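Local coordinates for acetolactate synthase isozyme 1 large subunit (Escherichia coli, PDB 6LPI), which belongs to the thiamine diphosphate-dependent enzyme family and carries thiamine diphosphate, a magnesium ion and flavin-adenine dinucleotide on a three-domain fold, at residues A233-L238 / V338-R343; V381-I386 / P403-R408; F22-G27 / S47-I52. One frame throughout, in Å; residues are numbered along the deposited sequence.

Contact 1 (A233-L238 / V338-R343)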
ATOM      1  N   ALA B 233      17.763  -5.057 -15.506  1.00 59.16           N
ATOM      2  CA  ALA B 233      18.439  -3.775 -15.359  1.00 63.36           C
ATOM      3  C   ALA B 233      19.902  -3.883 -15.752  1.00 64.89           C
ATOM      4  O   ALA B 233      20.436  -3.007 -16.444  1.00 69.77           O
ATOM      5  CB  ALA B 233      18.297  -3.263 -13.928  1.00 46.30           C
ATOM      6  N   GLU B 234      20.556  -4.975 -15.357  1.00 59.62           N
ATOM      7  CA  GLU B 234      21.977  -5.098 -15.620  1.00 56.10           C
ATOM      8  C   GLU B 234      22.272  -5.547 -17.035  1.00 66.84           C
ATOM      9  O   GLU B 234      23.233  -5.059 -17.643  1.00 74.14           O
ATOM     10  CB  GLU B 234      22.593  -6.073 -14.625  1.00 59.08           C
ATOM     11  CG  GLU B 234      22.653  -5.482 -13.231  1.00 61.47           C
ATOM     12  CD  GLU B 234      23.013  -6.494 -12.201  1.00 73.89           C
ATOM     13  OE1 GLU B 234      23.105  -6.130 -11.017  1.00 84.00           O
ATOM     14  OE2 GLU B 234      23.151  -7.677 -12.566  1.00 81.97           O
ATOM     15  N   LYS B 235      21.441  -6.428 -17.594  1.00 68.57           N
ATOM     16  CA  LYS B 235      21.663  -6.900 -18.959  1.00 67.02           C
ATOM     17  C   LYS B 235      21.608  -5.745 -19.943  1.00 70.82           C
ATOM     18  O   LYS B 235      22.588  -5.460 -20.638  1.00 76.01           O
ATOM     19  CB  LYS B 235      20.625  -7.962 -19.309  1.00 56.44           C
ATOM     20  CG  LYS B 235      20.624  -8.489 -20.735  1.00 57.53           C
ATOM     21  CD  LYS B 235      20.229  -9.940 -20.697  1.00 61.72           C
ATOM     22  CE  LYS B 235      19.542 -10.378 -21.958  1.00 62.70           C
ATOM     23  NZ  LYS B 235      20.402 -10.982 -22.999  1.00 64.38           N
ATOM     24  N   ALA B 236      20.465  -5.061 -20.009  1.00 67.74           N
ATOM     25  CA  ALA B 236      20.290  -3.931 -20.908  1.00 62.77           C
ATOM     26  C   ALA B 236      20.992  -2.680 -20.407  1.00 62.98           C
ATOM     27  O   ALA B 236      21.011  -1.669 -21.123  1.00 60.49           O
ATOM     28  CB  ALA B 236      18.802  -3.647 -21.127  1.00 63.45           C
ATOM     29  N   GLN B 237      21.571  -2.739 -19.211  1.00 63.53           N
ATOM     30  CA  GLN B 237      22.265  -1.617 -18.583  1.00 66.32           C
ATOM     31  C   GLN B 237      21.389  -0.361 -18.537  1.00 64.90           C
ATOM     32  O   GLN B 237      21.756   0.726 -18.996  1.00 69.33           O
ATOM     33  CB  GLN B 237      23.587  -1.366 -19.312  1.00 62.24           C
ATOM     34  CG  GLN B 237      24.569  -2.429 -18.990  1.00 65.32           C
ATOM     35  CD  GLN B 237      25.309  -2.109 -17.720  1.00 73.12           C
ATOM     36  OE1 GLN B 237      25.947  -1.060 -17.594  1.00 72.76           O
ATOM     37  NE2 GLN B 237      25.165  -2.984 -16.733  1.00 77.86           N
ATOM     38  N   LEU B 238      20.269  -0.517 -17.911  1.00 58.23           N
ATOM     39  CA  LEU B 238      19.259   0.527 -17.823  1.00 51.11           C
ATOM     40  C   LEU B 238      19.492   1.361 -16.577  1.00 56.10           C
ATOM     41  O   LEU B 238      19.638   0.801 -15.485  1.00 64.82           O
ATOM     42  CB  LEU B 238      17.882  -0.095 -17.752  1.00 47.22           C
ATOM     43  CG  LEU B 238      17.617  -1.030 -18.927  1.00 47.13           C
ATOM     44  CD1 LEU B 238      16.205  -1.568 -18.842  1.00 46.32           C
ATOM     45  CD2 LEU B 238      17.889  -0.336 -20.257  1.00 43.00           C
ATOM     46  N   VAL B 338      15.899  -9.286 -24.958  1.00 67.74           N
ATOM     47  CA  VAL B 338      16.486  -7.960 -24.794  1.00 57.50           C
ATOM     48  C   VAL B 338      17.984  -8.076 -25.035  1.00 60.07           C
ATOM     49  O   VAL B 338      18.660  -8.853 -24.362  1.00 65.85           O
ATOM     50  CB  VAL B 338      16.219  -7.401 -23.391  1.00 58.14           C
ATOM     51  CG1 VAL B 338      17.116  -6.184 -23.131  1.00 55.10           C
ATOM     52  CG2 VAL B 338      14.734  -7.121 -23.162  1.00 60.86           C
ATOM     53  N   GLU B 339      18.511  -7.318 -25.992  1.00 67.39           N
ATOM     54  CA  GLU B 339      19.951  -7.354 -26.213  1.00 67.40           C
ATOM     55  C   GLU B 339      20.704  -6.709 -25.048  1.00 69.80           C
ATOM     56  O   GLU B 339      20.156  -5.927 -24.266  1.00 71.84           O
ATOM     57  CB  GLU B 339      20.316  -6.659 -27.520  1.00 72.93           C
ATOM     58  CG  GLU B 339      19.741  -7.330 -28.757  1.00 85.07           C
ATOM     59  CD  GLU B 339      19.340  -6.336 -29.836  1.00 96.12           C
ATOM     60  OE1 GLU B 339      19.551  -5.119 -29.640  1.00 97.73           O
ATOM     61  OE2 GLU B 339      18.813  -6.773 -30.883  1.00101.91           O
ATOM     62  N   ALA B 340      21.973  -7.095 -24.916  1.00 79.00           N
ATOM     63  CA  ALA B 340      22.878  -6.606 -23.872  1.00 78.03           C
ATOM     64  C   ALA B 340      23.820  -5.548 -24.448  1.00 75.90           C
ATOM     65  O   ALA B 340      24.842  -5.884 -25.050  1.00 77.98           O
ATOM     66  CB  ALA B 340      23.652  -7.770 -23.264  1.00 82.23           C
ATOM     67  N   GLN B 341      23.462  -4.261 -24.292  1.00 73.41           N
ATOM     68  CA  GLN B 341      24.104  -3.038 -24.782  1.00 74.55           C
ATOM     69  C   GLN B 341      24.847  -2.296 -23.673  1.00 73.25           C
ATOM     70  O   GLN B 341      24.317  -2.129 -22.566  1.00 74.41           O
ATOM     71  CB  GLN B 341      23.080  -2.080 -25.388  1.00 78.17           C
ATOM     72  CG  GLN B 341      22.024  -2.721 -26.246  1.00 82.99           C
ATOM     73  CD  GLN B 341      21.166  -1.685 -26.951  1.00 85.71           C
ATOM     74  OE1 GLN B 341      21.638  -0.595 -27.281  1.00 91.47           O
ATOM     75  NE2 GLN B 341      19.898  -2.016 -27.181  1.00 82.08           N
ATOM     76  N   PRO B 342      26.047  -1.816 -23.945  1.00 73.54           N
ATOM     77  CA  PRO B 342      26.788  -1.062 -22.929  1.00 73.35           C
ATOM     78  C   PRO B 342      26.143   0.293 -22.598  1.00 71.74           C
ATOM     79  O   PRO B 342      26.380   0.846 -21.523  1.00 72.18           O
ATOM     80  CB  PRO B 342      28.153  -0.848 -23.587  1.00 69.53           C
ATOM     81  CG  PRO B 342      28.303  -2.005 -24.514  1.00 71.24           C
ATOM     82  CD  PRO B 342      26.922  -2.300 -25.027  1.00 69.13           C
ATOM     83  N   ARG B 343      25.361   0.823 -23.535  1.00 72.96           N
ATOM     84  CA  ARG B 343      24.757   2.156 -23.444  1.00 68.33           C
ATOM     85  C   ARG B 343      25.759   3.182 -22.920  1.00 69.71           C
ATOM     86  O   ARG B 343      25.457   3.947 -21.995  1.00 63.50           O
ATOM     87  CB  ARG B 343      23.442   2.289 -22.669  1.00 62.08           C
ATOM     88  CG  ARG B 343      22.614   1.018 -22.645  1.00 65.17           C
ATOM     89  CD  ARG B 343      21.335   1.202 -23.437  1.00 75.06           C
ATOM     90  NE  ARG B 343      20.472   0.025 -23.378  1.00 73.92           N
ATOM     91  CZ  ARG B 343      19.395  -0.141 -24.139  1.00 60.60           C
ATOM     92  NH1 ARG B 343      19.064   0.794 -25.011  1.00 62.26           N
ATOM     93  NH2 ARG B 343      18.658  -1.241 -24.037  1.00 53.13           N
TER
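Arg343 turns its chain at chi2 (-113°), which brings CD round, and the guanidinium then meets Ala236, where helix 226-235 runs out. Val338 sets CG1 anti to its backbone N and lays that methyl against Ala236 CB, 3.6 Å away. The one hydrogen bond across the segments established by the geometry is Arg343 NE to Ala236 O, 2.9 Å long and nearly straight (163° at the hydrogen); the carbonyl lies in the guanidinium plane, and the donor in the carbonyl plane. Leu238 CD2 approaches Arg343 NH2 obliquely at 4.0 Å. One face of the guanidinium carries the amide of Gln341, whose NE2 sits 3.2 Å above the plane toward the rim and is itself bonded to Asn209 O, while Arg343 NH2 bonds Ile208 O; both carbonyls belong to helix 198-210. The aliphatic chain of Lys235 lies against the other segment, with CG 4.0 Å from Ala340 CB. Gln237 packs CB against Gln341 O at 3.4 Å, and Ala340 CA offers a CA-H...O contact to Lys235 O, also 3.4 Å. The helix ends in a Schellman motif with Gln237 as C-prime: Leu238 N reaches back to Ala233 O, and the Gln237 amide folds over so that NE2 donates to Glu234 O at 3.0 Å. In this Rossmann-like central domain the contact joins one helix C-terminus to the loop leading into helix 344-354, with Arg343 at its N-cap position. A cationic donor there is probably favoured by the helix dipole, and it gives the carbonyl of buried Ala236 a partner.

Contact 2 (V381-I386 / P403-R408)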
ATOM      1  N   VAL B 381      23.831  -1.755  11.978  1.00 70.28           N
ATOM      2  CA  VAL B 381      23.031  -2.949  11.684  1.00 68.58           C
ATOM      3  C   VAL B 381      23.449  -3.568  10.357  1.00 67.33           C
ATOM      4  O   VAL B 381      24.288  -3.039   9.629  1.00 67.71           O
ATOM      5  CB  VAL B 381      21.509  -2.663  11.658  1.00 65.30           C
ATOM      6  CG1 VAL B 381      21.053  -1.920  12.926  1.00 59.23           C
ATOM      7  CG2 VAL B 381      21.141  -1.881  10.394  1.00 61.06           C
ATOM      8  N   ASP B 382      22.862  -4.730  10.065  1.00 73.78           N
ATOM      9  CA  ASP B 382      23.183  -5.484   8.869  1.00 81.37           C
ATOM     10  C   ASP B 382      22.222  -5.119   7.747  1.00 73.12           C
ATOM     11  O   ASP B 382      21.296  -4.317   7.902  1.00 66.60           O
ATOM     12  CB  ASP B 382      23.016  -6.988   9.110  1.00 93.79           C
ATOM     13  CG  ASP B 382      24.102  -7.582   9.946  1.00111.76           C
ATOM     14  OD1 ASP B 382      24.968  -6.826  10.415  1.00120.87           O
ATOM     15  OD2 ASP B 382      24.065  -8.814  10.164  1.00119.35           O
ATOM     16  N   ASP B 383      22.429  -5.764   6.606  1.00 66.21           N
ATOM     17  CA  ASP B 383      21.393  -5.782   5.600  1.00 62.51           C
ATOM     18  C   ASP B 383      20.182  -6.561   6.096  1.00 64.11           C
ATOM     19  O   ASP B 383      19.126  -6.511   5.455  1.00 67.40           O
ATOM     20  CB  ASP B 383      21.935  -6.353   4.293  1.00 66.34           C
ATOM     21  CG  ASP B 383      22.658  -5.303   3.464  1.00 74.41           C
ATOM     22  OD1 ASP B 383      22.377  -4.103   3.684  1.00 71.84           O
ATOM     23  OD2 ASP B 383      23.502  -5.660   2.602  1.00 78.53           O
ATOM     24  N   ASN B 384      20.309  -7.272   7.223  1.00 57.53           N
ATOM     25  CA  ASN B 384      19.222  -8.086   7.754  1.00 60.08           C
ATOM     26  C   ASN B 384      18.182  -7.271   8.493  1.00 53.36           C
ATOM     27  O   ASN B 384      17.180  -7.837   8.934  1.00 61.44           O
ATOM     28  CB  ASN B 384      19.762  -9.149   8.715  1.00 69.09           C
ATOM     29  CG  ASN B 384      20.571 -10.188   8.018  1.00 76.33           C
ATOM     30  OD1 ASN B 384      20.183 -10.668   6.959  1.00 79.84           O
ATOM     31  ND2 ASN B 384      21.697 -10.558   8.601  1.00 85.75           N
ATOM     32  N   ALA B 385      18.391  -5.970   8.635  1.00 52.96           N
ATOM     33  CA  ALA B 385      17.443  -5.141   9.356  1.00 53.34           C
ATOM     34  C   ALA B 385      16.184  -4.880   8.536  1.00 58.85           C
ATOM     35  O   ALA B 385      16.193  -4.898   7.298  1.00 61.71           O
ATOM     36  CB  ALA B 385      18.095  -3.813   9.735  1.00 52.06           C
ATOM     37  N   ILE B 386      15.089  -4.636   9.247  1.00 47.62           N
ATOM     38  CA  ILE B 386      13.847  -4.172   8.655  1.00 45.41           C
ATOM     39  C   ILE B 386      13.690  -2.725   9.090  1.00 52.59           C
ATOM     40  O   ILE B 386      13.925  -2.404  10.261  1.00 58.71           O
ATOM     41  CB  ILE B 386      12.646  -5.041   9.074  1.00 44.65           C
ATOM     42  CG1 ILE B 386      12.802  -6.458   8.514  1.00 45.47           C
ATOM     43  CG2 ILE B 386      11.369  -4.457   8.554  1.00 42.62           C
ATOM     44  CD1 ILE B 386      12.084  -7.508   9.303  1.00 62.39           C
ATOM     45  N   PRO B 403      20.623   3.273   3.387  1.00 68.41           N
ATOM     46  CA  PRO B 403      20.987   2.337   2.302  1.00 66.56           C
ATOM     47  C   PRO B 403      20.077   1.117   2.264  1.00 67.56           C
ATOM     48  O   PRO B 403      20.447   0.000   2.627  1.00 71.59           O
ATOM     49  CB  PRO B 403      22.420   1.942   2.658  1.00 58.43           C
ATOM     50  CG  PRO B 403      22.596   2.271   4.100  1.00 56.58           C
ATOM     51  CD  PRO B 403      21.474   3.109   4.579  1.00 58.09           C
ATOM     52  N   LEU B 404      18.860   1.322   1.775  1.00 57.77           N
ATOM     53  CA  LEU B 404      17.929   0.213   1.655  1.00 52.15           C
ATOM     54  C   LEU B 404      18.357  -0.651   0.486  1.00 53.74           C
ATOM     55  O   LEU B 404      18.391  -0.181  -0.656  1.00 64.63           O
ATOM     56  CB  LEU B 404      16.513   0.745   1.462  1.00 52.46           C
ATOM     57  CG  LEU B 404      16.069   1.690   2.582  1.00 54.49           C
ATOM     58  CD1 LEU B 404      15.119   2.730   2.048  1.00 56.88           C
ATOM     59  CD2 LEU B 404      15.415   0.850   3.694  1.00 54.05           C
ATOM     60  N   ASN B 405      18.689  -1.914   0.765  1.00 52.80           N
ATOM     61  CA  ASN B 405      19.258  -2.787  -0.248  1.00 56.42           C
ATOM     62  C   ASN B 405      18.558  -4.120  -0.431  1.00 57.12           C
ATOM     63  O   ASN B 405      19.043  -4.936  -1.217  1.00 64.53           O
ATOM     64  CB  ASN B 405      20.745  -3.041   0.020  1.00 65.44           C
ATOM     65  CG  ASN B 405      21.493  -1.782   0.373  1.00 83.41           C
ATOM     66  OD1 ASN B 405      21.359  -0.768  -0.324  1.00 89.60           O
ATOM     67  ND2 ASN B 405      22.341  -1.851   1.394  1.00 55.90           N
ATOM     68  N   ARG B 406      17.420  -4.347   0.213  1.00 56.13           N
ATOM     69  CA  ARG B 406      16.724  -5.609   0.091  1.00 63.32           C
ATOM     70  C   ARG B 406      15.260  -5.350  -0.236  1.00 67.65           C
ATOM     71  O   ARG B 406      14.687  -4.341   0.199  1.00 69.81           O
ATOM     72  CB  ARG B 406      16.789  -6.445   1.388  1.00 72.27           C
ATOM     73  CG  ARG B 406      18.102  -7.165   1.673  1.00 78.42           C
ATOM     74  CD  ARG B 406      18.033  -8.029   2.952  1.00 77.96           C
ATOM     75  NE  ARG B 406      17.294  -7.384   4.038  1.00 73.71           N
ATOM     76  CZ  ARG B 406      16.018  -7.637   4.332  1.00 69.48           C
ATOM     77  NH1 ARG B 406      15.336  -8.513   3.608  1.00 68.40           N
ATOM     78  NH2 ARG B 406      15.417  -7.003   5.334  1.00 66.91           N
ATOM     79  N   PRO B 407      14.632  -6.229  -1.012  1.00 64.66           N
ATOM     80  CA  PRO B 407      13.171  -6.196  -1.097  1.00 60.42           C
ATOM     81  C   PRO B 407      12.556  -6.536   0.254  1.00 63.84           C
ATOM     82  O   PRO B 407      13.150  -7.237   1.076  1.00 66.80           O
ATOM     83  CB  PRO B 407      12.849  -7.271  -2.142  1.00 51.27           C
ATOM     84  CG  PRO B 407      14.107  -7.403  -2.932  1.00 52.24           C
ATOM     85  CD  PRO B 407      15.227  -7.164  -1.979  1.00 58.00           C
ATOM     86  N   ARG B 408      11.359  -6.006   0.476  1.00 64.69           N
ATOM     87  CA  ARG B 408      10.608  -6.191   1.715  1.00 41.46           C
ATOM     88  C   ARG B 408      11.466  -5.916   2.947  1.00 51.04           C
ATOM     89  O   ARG B 408      11.302  -6.527   3.999  1.00 60.67           O
ATOM     90  CB  ARG B 408       9.981  -7.581   1.751  1.00 42.07           C
ATOM     91  CG  ARG B 408       9.250  -7.874   0.435  1.00 52.18           C
ATOM     92  CD  ARG B 408       8.352  -9.087   0.450  1.00 50.29           C
ATOM     93  NE  ARG B 408       7.047  -8.657   0.933  1.00 58.73           N
ATOM     94  CZ  ARG B 408       5.905  -8.738   0.248  1.00 68.35           C
ATOM     95  NH1 ARG B 408       5.877  -9.252  -0.978  1.00 41.55           N
ATOM     96  NH2 ARG B 408       4.774  -8.302   0.804  1.00 65.38           N
TER
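Arg406 and Asp383 form the close part of this contact, where one edge of the guanidinium faces two backbone carbonyls of the type I turn Asp382 to Ala385. Arg406 bends at chi3 (-40°), which swings NE toward Asp383 O; the two are hydrogen-bonded, although the modelled length is too short to be trusted at this resolution. Its neighbour on the same edge, NH2, donates to Ala385 O at 3.0 Å. That carbonyl lies in the guanidinium plane, yet the donor stands 47° out of the carbonyl plane, above it. The NH2 bond, and the NE bond if its length is right, would limit rotation of the flat group, and Ile386 CG1 touches its edge at 4.2 Å from NH2. The Asp383 to Asn405 side is the looser one. There Asn405 ND2 donates to Asp383 OD1 over a longer 3.2 Å, meeting the carboxylate on its syn side, with the amide and carboxylate planes almost perpendicular at 84°. The other end of that amide is held elsewhere, since Asn405 OD1 accepts from Lys252 N. Asp383 OD1 remains 6.1 Å from Arg406 NE, so the opposite charges do not pair directly. Asp383 and Asn384 are both exposed, and the Asn384 carbonyl takes a bond from Arg436 NE. The turn follows helix 370-378 and runs into strand 386-389, where Ile386 pairs with Lys437 and Leu439; the Arg406 loop leaves helix 393-401 for strand 410-411, so the contact ties together the lead-ins to two neighbouring parallel strands of the C-terminal domain sheet.

Contact 3 (F22-G27 / S47-I52)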
ATOM      1  N   PHE B  22     -10.480 -22.539   9.822  1.00 64.60           N
ATOM      2  CA  PHE B  22     -10.093 -22.068   8.501  1.00 52.50           C
ATOM      3  C   PHE B  22      -8.804 -21.265   8.580  1.00 54.32           C
ATOM      4  O   PHE B  22      -7.882 -21.461   7.773  1.00 60.78           O
ATOM      5  CB  PHE B  22     -11.244 -21.241   7.917  1.00 52.50           C
ATOM      6  CG  PHE B  22     -10.974 -20.663   6.541  1.00 56.50           C
ATOM      7  CD1 PHE B  22     -10.317 -19.438   6.390  1.00 52.30           C
ATOM      8  CD2 PHE B  22     -11.410 -21.327   5.398  1.00 56.34           C
ATOM      9  CE1 PHE B  22     -10.069 -18.913   5.123  1.00 52.38           C
ATOM     10  CE2 PHE B  22     -11.165 -20.797   4.123  1.00 49.72           C
ATOM     11  CZ  PHE B  22     -10.497 -19.600   3.987  1.00 49.53           C
ATOM     12  N   LEU B  23      -8.713 -20.361   9.564  1.00 52.24           N
ATOM     13  CA  LEU B  23      -7.492 -19.573   9.728  1.00 49.95           C
ATOM     14  C   LEU B  23      -6.295 -20.481   9.981  1.00 53.76           C
ATOM     15  O   LEU B  23      -5.201 -20.239   9.455  1.00 52.56           O
ATOM     16  CB  LEU B  23      -7.657 -18.554  10.852  1.00 46.78           C
ATOM     17  CG  LEU B  23      -8.656 -17.440  10.540  1.00 54.40           C
ATOM     18  CD1 LEU B  23      -8.642 -16.381  11.633  1.00 54.83           C
ATOM     19  CD2 LEU B  23      -8.382 -16.820   9.174  1.00 58.72           C
ATOM     20  N   GLU B  24      -6.475 -21.531  10.792  1.00 52.16           N
ATOM     21  CA  GLU B  24      -5.386 -22.482  10.980  1.00 60.02           C
ATOM     22  C   GLU B  24      -4.976 -23.088   9.651  1.00 63.43           C
ATOM     23  O   GLU B  24      -3.796 -23.050   9.276  1.00 61.15           O
ATOM     24  CB  GLU B  24      -5.786 -23.619  11.931  1.00 58.43           C
ATOM     25  CG  GLU B  24      -5.933 -23.262  13.402  1.00 66.41           C
ATOM     26  CD  GLU B  24      -6.480 -24.410  14.212  1.00 77.18           C
ATOM     27  OE1 GLU B  24      -6.414 -24.343  15.463  1.00 83.60           O
ATOM     28  OE2 GLU B  24      -6.973 -25.377  13.593  1.00 84.39           O
ATOM     29  N   GLN B  25      -5.958 -23.543   8.870  1.00 61.19           N
ATOM     30  CA  GLN B  25      -5.634 -24.203   7.615  1.00 62.43           C
ATOM     31  C   GLN B  25      -5.068 -23.256   6.564  1.00 59.80           C
ATOM     32  O   GLN B  25      -4.522 -23.732   5.565  1.00 60.50           O
ATOM     33  CB  GLN B  25      -6.864 -24.947   7.095  1.00 68.14           C
ATOM     34  CG  GLN B  25      -7.277 -26.117   7.987  1.00 80.63           C
ATOM     35  CD  GLN B  25      -6.092 -27.002   8.366  1.00 90.86           C
ATOM     36  OE1 GLN B  25      -5.425 -27.569   7.497  1.00100.17           O
ATOM     37  NE2 GLN B  25      -5.848 -27.153   9.672  1.00 87.82           N
ATOM     38  N   GLN B  26      -5.140 -21.944   6.765  1.00 57.34           N
ATOM     39  CA  GLN B  26      -4.392 -21.043   5.900  1.00 53.88           C
ATOM     40  C   GLN B  26      -2.994 -20.760   6.436  1.00 66.07           C
ATOM     41  O   GLN B  26      -2.292 -19.908   5.883  1.00 75.41           O
ATOM     42  CB  GLN B  26      -5.125 -19.715   5.717  1.00 48.56           C
ATOM     43  CG  GLN B  26      -6.507 -19.806   5.129  1.00 58.38           C
ATOM     44  CD  GLN B  26      -6.523 -20.493   3.791  1.00 68.10           C
ATOM     45  OE1 GLN B  26      -5.849 -20.066   2.844  1.00 68.48           O
ATOM     46  NE2 GLN B  26      -7.329 -21.547   3.686  1.00 72.58           N
ATOM     47  N   GLY B  27      -2.563 -21.465   7.484  1.00 64.39           N
ATOM     48  CA  GLY B  27      -1.224 -21.285   8.007  1.00 57.05           C
ATOM     49  C   GLY B  27      -1.023 -20.087   8.912  1.00 56.16           C
ATOM     50  O   GLY B  27       0.118 -19.809   9.284  1.00 65.39           O
ATOM     51  N   SER B  47      -9.425 -19.043  21.868  1.00 54.21           N
ATOM     52  CA  SER B  47      -8.673 -19.440  23.046  1.00 58.95           C
ATOM     53  C   SER B  47      -8.175 -20.870  22.932  1.00 63.74           C
ATOM     54  O   SER B  47      -7.132 -21.196  23.506  1.00 58.77           O
ATOM     55  CB  SER B  47      -9.515 -19.258  24.301  1.00 63.97           C
ATOM     56  OG  SER B  47     -10.552 -20.218  24.357  1.00 81.12           O
ATOM     57  N   GLN B  48      -8.867 -21.702  22.147  1.00 71.17           N
ATOM     58  CA  GLN B  48      -8.622 -23.137  22.055  1.00 65.98           C
ATOM     59  C   GLN B  48      -7.591 -23.523  21.004  1.00 66.79           C
ATOM     60  O   GLN B  48      -7.215 -24.695  20.943  1.00 62.91           O
ATOM     61  CB  GLN B  48      -9.921 -23.865  21.723  1.00 72.32           C
ATOM     62  CG  GLN B  48     -10.798 -24.220  22.894  1.00 86.02           C
ATOM     63  CD  GLN B  48     -12.219 -24.514  22.447  1.00100.66           C
ATOM     64  OE1 GLN B  48     -13.140 -24.553  23.261  1.00105.90           O
ATOM     65  NE2 GLN B  48     -12.408 -24.706  21.147  1.00109.04           N
ATOM     66  N   SER B  49      -7.173 -22.596  20.143  1.00 63.66           N
ATOM     67  CA  SER B  49      -6.234 -22.924  19.080  1.00 61.55           C
ATOM     68  C   SER B  49      -4.869 -23.204  19.684  1.00 60.59           C
ATOM     69  O   SER B  49      -4.390 -22.456  20.539  1.00 67.13           O
ATOM     70  CB  SER B  49      -6.153 -21.782  18.060  1.00 64.21           C
ATOM     71  OG  SER B  49      -5.308 -22.086  16.950  1.00 56.58           O
ATOM     72  N   THR B  50      -4.273 -24.316  19.294  1.00 69.97           N
ATOM     73  CA  THR B  50      -2.884 -24.588  19.639  1.00 71.72           C
ATOM     74  C   THR B  50      -1.895 -24.020  18.629  1.00 70.68           C
ATOM     75  O   THR B  50      -0.683 -24.196  18.802  1.00 78.60           O
ATOM     76  CB  THR B  50      -2.663 -26.095  19.807  1.00 71.14           C
ATOM     77  OG1 THR B  50      -1.369 -26.304  20.361  1.00 79.85           O
ATOM     78  CG2 THR B  50      -2.735 -26.813  18.474  1.00 69.02           C
ATOM     79  N   GLN B  51      -2.382 -23.389  17.565  1.00 61.34           N
ATOM     80  CA  GLN B  51      -1.552 -22.921  16.464  1.00 66.65           C
ATOM     81  C   GLN B  51      -1.510 -21.401  16.337  1.00 63.78           C
ATOM     82  O   GLN B  51      -0.492 -20.854  15.908  1.00 65.53           O
ATOM     83  CB  GLN B  51      -2.043 -23.513  15.136  1.00 68.44           C
ATOM     84  CG  GLN B  51      -1.381 -22.913  13.913  1.00 77.01           C
ATOM     85  CD  GLN B  51      -1.677 -23.660  12.633  1.00 92.52           C
ATOM     86  OE1 GLN B  51      -2.574 -24.504  12.577  1.00 96.33           O
ATOM     87  NE2 GLN B  51      -0.938 -23.331  11.579  1.00103.07           N
ATOM     88  N   ILE B  52      -2.587 -20.702  16.696  1.00 59.57           N
ATOM     89  CA  ILE B  52      -2.706 -19.267  16.470  1.00 59.61           C
ATOM     90  C   ILE B  52      -2.579 -18.552  17.809  1.00 59.69           C
ATOM     91  O   ILE B  52      -3.407 -18.744  18.711  1.00 65.06           O
ATOM     92  CB  ILE B  52      -4.025 -18.921  15.752  1.00 61.74           C
ATOM     93  CG1 ILE B  52      -4.152 -19.732  14.465  1.00 51.94           C
ATOM     94  CG2 ILE B  52      -4.114 -17.452  15.422  1.00 48.93           C
ATOM     95  CD1 ILE B  52      -5.461 -19.533  13.757  1.00 50.52           C
TER
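Glu24 and Ser49 join a Schellman motif, which closes helix 15-25 at Gly27, to an ST turn that starts at Ser49 and leads toward strand 53-56, both in the N-terminal thiamine diphosphate-binding domain. Glu24 stretches out from the helix, extended beyond CG, and presents its carboxylate to the hydroxyl; Ser49 OG donates to Glu24 OE1 at 2.9 Å, on the anti lone pair of that oxygen, the one away from the other oxygen. OG stands anti to its own backbone N (chi1 -176°) and also accepts from the backbone N of Gln51 and of Ile52, so three bonds fix this one hydroxyl. Two more side chains touch the Glu24 stem. Gln51, likewise extended, crosses it obliquely with the amide and carboxylate planes 26° apart, and its OE1 lies 3.4 Å from Glu24 CB. Ile52 crosses obliquely too, placing CD1 at 3.8 Å from Glu24 CG and at the same distance from Leu23 CB. This apolar side is buried, and Leu23 continues it onto Phe155 of helix 147-159, whereas Gln51 is exposed. Gly27 has positive phi (80°), a backbone geometry that suits glycine. Beyond Glu24, the Gln51 amide runs on across the helix end, where NE2 lies 4.1 Å from Gly27 CA.

Overall arrangement
Along the chain contact 3 closes first, then contact 1, then contact 2, with no overlap. Each lies among helix ends and loops beside a different six-stranded parallel sheet. Contacts 2 and 3 occupy comparable places: strands 386-389 and 410-411, like 30-33 and 53-56, are parallel neighbours linked by a helix. Contact 1 instead ties the end of helix 226-235 to the loop between helices 327-334 and 344-354. The centres of contact 1 and contact 3 are about 48 Å apart, and none of the three touches another. Contact 2 is nearest the chain centre, about 15 Å from it. Contacts 1 and 3 join elements around one sheet each, while contact 2 also has partners from other parts of the chain.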